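Local coordinates for protein probable TonB-dependent receptor (Pseudomonas aeruginosa, PDB 4K3F) that probably binds methionine as the periplasmic lipoprotein of a transport system, and holds selenomethionine in the pocket between its two lobes, at residues 23-28 with 216-221; 93-98 with 165-170. All coordinates share one frame; numbering follows the deposited sequence.

Overall arrangement
From the N terminus the chain builds a lobe around the six-stranded sheet, and helix 11-26 brings in the first half of contact 1. The chain then crosses to the five-stranded lobe, where contact 2 closes a loop of 66 residues by setting the 93-98 turn against the start of strand 167-170. Back in the first lobe, helix 210-218 meets the end of helix 11-26 and closes contact 1 over 187 intervening residues, so the smaller loop lies wholly within the larger. The two contacts do not touch: their centres are 40 Å apart, on opposite sides of the chain's centre, with the selenomethionine pocket between the lobes.

Contact 1: residues 23-28 with 216-221; sequences PLLAKE and AKALHS
Ala218 turns its methyl toward helix 11-26, where it packs on Leu25, and more of its surface is buried here than that of any other residue in the contact. From the 23-28 side, Leu25 comes alongside, its CG 4.4 Å from Ala218 CB. A first torsion of -80° brings the isopropyl end of Leu25, CG and its methyls, round toward the partner helix, although its CB points neither toward that helix nor away from it. Leu24, one residue earlier and nearer the solvent, reaches past the methyl, and its CD1 stops 4.2 Å from Ser221 OG. The backbones stay well apart, with Leu24 CA 7.3 Å from Ala218 CA, and no hydrogen bond links the two segments.

The hydroxyl that Leu24 overlies is firmly held. Ser221 OG donates to Ala218 O at 2.7 Å, lying in the carbonyl plane, while Ser221 N bonds the same oxygen and closes a type I turn. Ser221 OG also accepts from Ile224 N as the N-cap of helix 222-232, which fixes the rotation of its side chain. On the solvent-facing side Glu28 OE1 and Lys217 NZ remain 5.5 Å apart, so any attraction between these opposite charges acts without direct contact. Lys214 NZ bonds Glu28 O, a polar link from helix 210-218 to the loop that follows helix 11-26.

Leu25 also packs on Val30 and Leu32 of an edge strand, and Leu219 on Val80, Ile17 and Val21. This is helix-on-helix packing against a central sheet, as in an alpha/beta lobe of the periplasmic binding protein fold.

Contact 2: residues 93-98 with 165-170; sequences KKLDEL and VDMALI
Leu95 and Leu98 meet the bent end of Met167, which is modelled as selenomethionine, and this apolar packing carries the contact. Leu95 CD2 lies 3.6 Å from Met167 SE, the two side chains running aslant to each other. Leu98 comes in at about a right angle to the Met167 chain and sets its CD1 3.7 Å from the terminal CE. With CG of Met167 anti to the backbone N (chi1 -170°), the chain extends toward the turn; the bend at chi3, 68°, then turns CE in beside both leucines. The second methyl of Leu98, CD2, rests 4.2 Å from Asp166 O, just before the strand.

Hydrogen bonds lie within the segments or lead outward, none crossing between the two. Leu98 N bonds Leu95 O at 3.0 Å, closing the 3-10 turn that places both leucines on one side. Lys93 N points almost straight at Glu97 OE1, 2.9 Å away and above the carboxylate plane, and so ties the start of the turn to its end. Asp166 OD2 accepts from Thr103 N, while Asp166 O bonds Ser89 OG.

The turn follows strand 86-88 and covers the beginning of strand 167-170, which pairs with strands 103-107 and 86-88; on the same face of the sheet, Met167 also packs on Leu120 of helix 110-122, and on Ala87 and Val104 of the flanking strands.

Contact 1: residues 23-28 with 216-221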
ATOM      1  N   PRO A  23      18.952  -1.695  13.783  1.00 18.80           N
ATOM      2  CA  PRO A  23      19.826  -1.955  14.953  1.00 19.26           C
ATOM      3  C   PRO A  23      19.421  -3.129  15.826  1.00 20.62           C
ATOM      4  O   PRO A  23      20.301  -3.809  16.344  1.00 21.71           O
ATOM      5  CB  PRO A  23      19.747  -0.661  15.740  1.00 21.55           C
ATOM      6  CG  PRO A  23      19.457   0.374  14.696  1.00 24.08           C
ATOM      7  CD  PRO A  23      18.517  -0.277  13.732  1.00 20.51           C
ATOM      8  N   LEU A  24      18.119  -3.346  15.994  1.00 23.14           N
ATOM      9  CA  LEU A  24      17.615  -4.498  16.744  1.00 24.03           C
ATOM     10  C   LEU A  24      18.096  -5.804  16.121  1.00 24.29           C
ATOM     11  O   LEU A  24      18.510  -6.731  16.833  1.00 23.92           O
ATOM     12  CB  LEU A  24      16.073  -4.518  16.808  1.00 26.42           C
ATOM     13  CG  LEU A  24      15.391  -3.428  17.624  1.00 27.04           C
ATOM     14  CD1 LEU A  24      13.877  -3.571  17.525  1.00 26.32           C
ATOM     15  CD2 LEU A  24      15.898  -3.469  19.071  1.00 29.02           C
ATOM     16  N   LEU A  25      18.075  -5.854  14.797  1.00 19.40           N
ATOM     17  CA  LEU A  25      18.518  -7.042  14.091  1.00 20.32           C
ATOM     18  C   LEU A  25      20.009  -7.225  14.201  1.00 20.85           C
ATOM     19  O   LEU A  25      20.478  -8.353  14.376  1.00 24.12           O
ATOM     20  CB  LEU A  25      18.066  -6.990  12.631  1.00 20.29           C
ATOM     21  CG  LEU A  25      16.602  -7.409  12.506  1.00 24.11           C
ATOM     22  CD1 LEU A  25      16.275  -7.187  11.078  1.00 24.47           C
ATOM     23  CD2 LEU A  25      16.389  -8.879  12.818  1.00 23.78           C
ATOM     24  N   ALA A  26      20.762  -6.137  14.141  1.00 19.27           N
ATOM     25  CA  ALA A  26      22.226  -6.214  14.297  1.00 23.08           C
ATOM     26  C   ALA A  26      22.589  -6.920  15.600  1.00 26.45           C
ATOM     27  O   ALA A  26      23.532  -7.721  15.643  1.00 25.06           O
ATOM     28  CB  ALA A  26      22.856  -4.832  14.248  1.00 23.28           C
ATOM     29  N   LYS A  27      21.796  -6.673  16.642  1.00 25.62           N
ATOM     30  CA  LYS A  27      22.059  -7.276  17.945  1.00 28.54           C
ATOM     31  C   LYS A  27      21.711  -8.762  17.972  1.00 29.96           C
ATOM     32  O   LYS A  27      22.133  -9.449  18.891  1.00 30.62           O
ATOM     33  CB  LYS A  27      21.272  -6.559  19.049  1.00 29.66           C
ATOM     34  CG  LYS A  27      21.675  -5.098  19.219  1.00 33.76           C
ATOM     35  CD  LYS A  27      23.145  -4.925  19.553  1.00 40.28           C
ATOM     36  CE  LYS A  27      23.325  -3.755  20.507  1.00 49.01           C
ATOM     37  NZ  LYS A  27      24.750  -3.533  20.871  1.00 56.87           N
ATOM     38  N   GLU A  28      20.945  -9.249  16.980  1.00 26.31           N
ATOM     39  CA  GLU A  28      20.639 -10.679  16.837  1.00 25.87           C
ATOM     40  C   GLU A  28      21.415 -11.320  15.689  1.00 20.80           C
ATOM     41  O   GLU A  28      21.026 -12.397  15.214  1.00 22.38           O
ATOM     42  CB  GLU A  28      19.173 -10.872  16.527  1.00 30.00           C
ATOM     43  CG  GLU A  28      18.231 -10.112  17.392  1.00 38.23           C
ATOM     44  CD  GLU A  28      16.837 -10.481  17.038  1.00 42.48           C
ATOM     45  OE1 GLU A  28      16.368 -11.517  17.555  1.00 62.68           O
ATOM     46  OE2 GLU A  28      16.249  -9.769  16.194  1.00 44.13           O
ATOM     47  N   ALA A 216      10.992 -10.774  10.698  1.00 13.27           N
ATOM     48  CA  ALA A 216       9.550 -10.878  10.913  1.00 13.53           C
ATOM     49  C   ALA A 216       9.167 -10.587  12.390  1.00 16.06           C
ATOM     50  O   ALA A 216       8.220  -9.846  12.672  1.00 15.97           O
ATOM     51  CB  ALA A 216       9.027 -12.252  10.450  1.00 15.10           C
ATOM     52  N   LYS A 217       9.907 -11.178  13.342  1.00 15.45           N
ATOM     53  CA  LYS A 217       9.632 -10.991  14.749  1.00 16.94           C
ATOM     54  C   LYS A 217       9.872  -9.543  15.150  1.00 17.10           C
ATOM     55  O   LYS A 217       9.076  -8.985  15.882  1.00 18.13           O
ATOM     56  CB  LYS A 217      10.486 -11.935  15.605  1.00 21.83           C
ATOM     57  CG  LYS A 217      10.248 -11.801  17.103  1.00 29.88           C
ATOM     58  CD  LYS A 217      10.693 -13.062  17.847  1.00 42.73           C
ATOM     59  CE  LYS A 217      11.002 -12.799  19.316  1.00 53.27           C
ATOM     60  NZ  LYS A 217      11.897 -13.860  19.861  1.00 57.66           N
ATOM     61  N   ALA A 218      10.955  -8.941  14.679  1.00 16.65           N
ATOM     62  CA  ALA A 218      11.264  -7.527  14.994  1.00 17.84           C
ATOM     63  C   ALA A 218      10.178  -6.607  14.489  1.00 19.21           C
ATOM     64  O   ALA A 218       9.849  -5.598  15.117  1.00 19.21           O
ATOM     65  CB  ALA A 218      12.608  -7.115  14.405  1.00 20.31           C
ATOM     66  N   LEU A 219       9.571  -6.966  13.356  1.00 15.86           N
ATOM     67  CA  LEU A 219       8.511  -6.144  12.761  1.00 14.92           C
ATOM     68  C   LEU A 219       7.199  -6.255  13.512  1.00 18.23           C
ATOM     69  O   LEU A 219       6.273  -5.530  13.181  1.00 18.78           O
ATOM     70  CB  LEU A 219       8.292  -6.505  11.287  1.00 14.18           C
ATOM     71  CG  LEU A 219       9.449  -6.089  10.366  1.00 15.55           C
ATOM     72  CD1 LEU A 219       9.332  -6.735   9.009  1.00 14.80           C
ATOM     73  CD2 LEU A 219       9.471  -4.602  10.193  1.00 16.96           C
ATOM     74  N   HIS A 220       7.103  -7.186  14.475  1.00 18.50           N
ATOM     75  CA  HIS A 220       5.951  -7.262  15.405  1.00 17.27           C
ATOM     76  C   HIS A 220       6.323  -6.767  16.802  1.00 18.71           C
ATOM     77  O   HIS A 220       5.550  -6.954  17.744  1.00 20.78           O
ATOM     78  CB  HIS A 220       5.372  -8.675  15.488  1.00 18.59           C
ATOM     79  CG  HIS A 220       4.516  -9.061  14.324  1.00 21.33           C
ATOM     80  ND1 HIS A 220       3.681 -10.159  14.358  1.00 22.83           N
ATOM     81  CD2 HIS A 220       4.319  -8.477  13.112  1.00 20.67           C
ATOM     82  CE1 HIS A 220       3.030 -10.257  13.206  1.00 27.28           C
ATOM     83  NE2 HIS A 220       3.409  -9.257  12.429  1.00 22.32           N
ATOM     84  N   SER A 221       7.480  -6.108  16.936  1.00 20.09           N
ATOM     85  CA  SER A 221       7.980  -5.724  18.248  1.00 19.79           C
ATOM     86  C   SER A 221       7.181  -4.537  18.783  1.00 19.27           C
ATOM     87  O   SER A 221       6.610  -3.735  18.028  1.00 18.16           O
ATOM     88  CB  SER A 221       9.452  -5.381  18.231  1.00 19.23           C
ATOM     89  OG  SER A 221       9.681  -4.218  17.487  1.00 18.59           O
TER

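Contact 2: residues 93-98 with 165-170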
ATOM      1  N   LYS A  93     -13.855  20.347  -0.791  1.00 33.22           N
ATOM      2  CA  LYS A  93     -13.651  20.154   0.642  1.00 28.21           C
ATOM      3  C   LYS A  93     -14.449  18.959   1.202  1.00 32.17           C
ATOM      4  O   LYS A  93     -14.083  18.391   2.215  1.00 35.38           O
ATOM      5  CB  LYS A  93     -14.080  21.429   1.378  1.00 39.37           C
ATOM      6  N   LYS A  94     -15.542  18.593   0.538  1.00 31.16           N
ATOM      7  CA  LYS A  94     -16.346  17.445   0.936  1.00 29.62           C
ATOM      8  C   LYS A  94     -16.966  16.798  -0.300  1.00 30.41           C
ATOM      9  O   LYS A  94     -17.116  17.449  -1.333  1.00 27.28           O
ATOM     10  CB  LYS A  94     -17.419  17.855   1.948  1.00 37.92           C
ATOM     11  CG  LYS A  94     -18.247  19.031   1.529  1.00 41.24           C
ATOM     12  CD  LYS A  94     -19.285  19.390   2.591  1.00 53.49           C
ATOM     13  CE  LYS A  94     -19.948  20.721   2.259  1.00 55.53           C
ATOM     14  NZ  LYS A  94     -21.220  20.951   2.997  1.00 63.00           N
ATOM     15  N   LEU A  95     -17.303  15.512  -0.198  1.00 25.50           N
ATOM     16  CA  LEU A  95     -17.830  14.750  -1.357  1.00 26.92           C
ATOM     17  C   LEU A  95     -19.058  15.343  -2.006  1.00 28.44           C
ATOM     18  O   LEU A  95     -19.207  15.286  -3.222  1.00 30.06           O
ATOM     19  CB  LEU A  95     -18.206  13.316  -0.961  1.00 28.51           C
ATOM     20  CG  LEU A  95     -17.102  12.372  -0.521  1.00 29.91           C
ATOM     21  CD1 LEU A  95     -17.698  11.047  -0.030  1.00 30.78           C
ATOM     22  CD2 LEU A  95     -16.170  12.118  -1.677  1.00 28.87           C
ATOM     23  N   ASP A  96     -19.963  15.879  -1.191  0.50 28.48           N
ATOM     24  CA  ASP A  96     -21.176  16.482  -1.710  0.50 28.56           C
ATOM     25  C   ASP A  96     -20.902  17.612  -2.701  0.50 28.60           C
ATOM     26  O   ASP A  96     -21.739  17.900  -3.553  0.50 31.08           O
ATOM     27  CB  ASP A  96     -22.058  16.968  -0.549  0.50 29.66           C
ATOM     28  CG  ASP A  96     -22.851  15.832   0.084  0.50 32.38           C
ATOM     29  OD1 ASP A  96     -22.978  14.765  -0.559  0.50 35.41           O
ATOM     30  OD2 ASP A  96     -23.350  15.999   1.214  0.50 39.34           O
ATOM     31  N   GLU A  97     -19.736  18.240  -2.605  1.00 28.54           N
ATOM     32  CA  GLU A  97     -19.371  19.330  -3.535  1.00 27.86           C
ATOM     33  C   GLU A  97     -18.964  18.870  -4.938  1.00 31.32           C
ATOM     34  O   GLU A  97     -18.887  19.691  -5.843  1.00 30.58           O
ATOM     35  CB  GLU A  97     -18.248  20.186  -2.961  1.00 34.87           C
ATOM     36  CG  GLU A  97     -18.634  20.950  -1.705  1.00 43.54           C
ATOM     37  CD  GLU A  97     -17.460  21.675  -1.074  1.00 52.95           C
ATOM     38  OE1 GLU A  97     -16.343  21.624  -1.634  1.00 49.77           O
ATOM     39  OE2 GLU A  97     -17.656  22.298  -0.013  1.00 68.91           O
ATOM     40  N   LEU A  98     -18.687  17.578  -5.127  1.00 27.09           N
ATOM     41  CA  LEU A  98     -18.197  17.109  -6.438  1.00 26.69           C
ATOM     42  C   LEU A  98     -19.256  17.433  -7.490  1.00 25.20           C
ATOM     43  O   LEU A  98     -20.431  17.195  -7.287  1.00 25.31           O
ATOM     44  CB  LEU A  98     -17.939  15.613  -6.435  1.00 27.61           C
ATOM     45  CG  LEU A  98     -16.806  15.076  -5.556  1.00 26.79           C
ATOM     46  CD1 LEU A  98     -16.887  13.559  -5.521  1.00 26.63           C
ATOM     47  CD2 LEU A  98     -15.457  15.543  -6.088  1.00 24.00           C
ATOM     48  N   VAL A 165      -7.349  17.138 -11.482  1.00 21.68           N
ATOM     49  CA  VAL A 165      -8.564  16.353 -11.401  1.00 20.45           C
ATOM     50  C   VAL A 165      -9.448  16.860 -10.257  1.00 21.61           C
ATOM     51  O   VAL A 165      -9.001  17.633  -9.423  1.00 20.06           O
ATOM     52  CB  VAL A 165      -8.237  14.835 -11.219  1.00 23.28           C
ATOM     53  CG1 VAL A 165      -7.406  14.333 -12.395  1.00 23.15           C
ATOM     54  CG2 VAL A 165      -7.536  14.564  -9.902  1.00 21.17           C
ATOM     55  N   ASP A 166     -10.697  16.417 -10.203  1.00 19.15           N
ATOM     56  CA  ASP A 166     -11.552  16.785  -9.105  1.00 18.38           C
ATOM     57  C   ASP A 166     -11.246  16.013  -7.838  1.00 18.76           C
ATOM     58  O   ASP A 166     -11.459  16.538  -6.738  1.00 21.76           O
ATOM     59  CB  ASP A 166     -13.007  16.633  -9.546  1.00 19.45           C
ATOM     60  CG  ASP A 166     -13.359  17.596 -10.708  1.00 26.80           C
ATOM     61  OD1 ASP A 166     -12.867  18.752 -10.706  1.00 23.75           O
ATOM     62  OD2 ASP A 166     -14.088  17.202 -11.641  1.00 23.97           O
HETATM   63  N   MSE A 167     -10.834  14.736  -7.974  1.00 18.09           N
HETATM   64  CA  MSE A 167     -10.504  13.918  -6.794  1.00 16.21           C
HETATM   65  C   MSE A 167      -9.559  12.809  -7.241  1.00 16.27           C
HETATM   66  O   MSE A 167      -9.701  12.286  -8.373  1.00 16.26           O
HETATM   67  CB  MSE A 167     -11.779  13.355  -6.163  1.00 15.62           C
HETATM   68  CG  MSE A 167     -11.568  12.696  -4.808  1.00 14.53           C
HETATM   69 SE   MSE A 167     -13.241  12.503  -3.820  0.75 21.07          SE
HETATM   70  CE  MSE A 167     -14.063  11.189  -5.003  1.00 20.12           C
ATOM     71  N   ALA A 168      -8.683  12.411  -6.327  1.00 16.53           N
ATOM     72  CA  ALA A 168      -7.765  11.300  -6.523  1.00 14.19           C
ATOM     73  C   ALA A 168      -7.726  10.405  -5.309  1.00 14.71           C
ATOM     74  O   ALA A 168      -7.671  10.866  -4.176  1.00 16.83           O
ATOM     75  CB  ALA A 168      -6.375  11.785  -6.882  1.00 18.86           C
ATOM     76  N   LEU A 169      -7.777   9.099  -5.555  1.00 15.10           N
ATOM     77  CA  LEU A 169      -7.670   8.114  -4.482  1.00 16.18           C
ATOM     78  C   LEU A 169      -6.250   7.579  -4.535  1.00 16.24           C
ATOM     79  O   LEU A 169      -5.890   6.888  -5.480  1.00 16.12           O
ATOM     80  CB  LEU A 169      -8.724   7.008  -4.624  1.00 16.56           C
ATOM     81  CG  LEU A 169     -10.121   7.369  -4.053  1.00 17.79           C
ATOM     82  CD1 LEU A 169     -10.753   8.541  -4.788  1.00 19.06           C
ATOM     83  CD2 LEU A 169     -11.025   6.148  -4.080  1.00 17.63           C
ATOM     84  N   ILE A 170      -5.466   7.929  -3.521  1.00 14.44           N
ATOM     85  CA  ILE A 170      -4.005   7.810  -3.576  1.00 14.27           C
ATOM     86  C   ILE A 170      -3.528   6.899  -2.475  1.00 15.69           C
ATOM     87  O   ILE A 170      -3.889   7.093  -1.319  1.00 15.33           O
ATOM     88  CB  ILE A 170      -3.350   9.166  -3.394  1.00 14.64           C
ATOM     89  CG1 ILE A 170      -3.891  10.110  -4.480  1.00 16.32           C
ATOM     90  CG2 ILE A 170      -1.848   9.023  -3.465  1.00 15.88           C
ATOM     91  CD1 ILE A 170      -3.362  11.509  -4.387  1.00 17.24           C
TER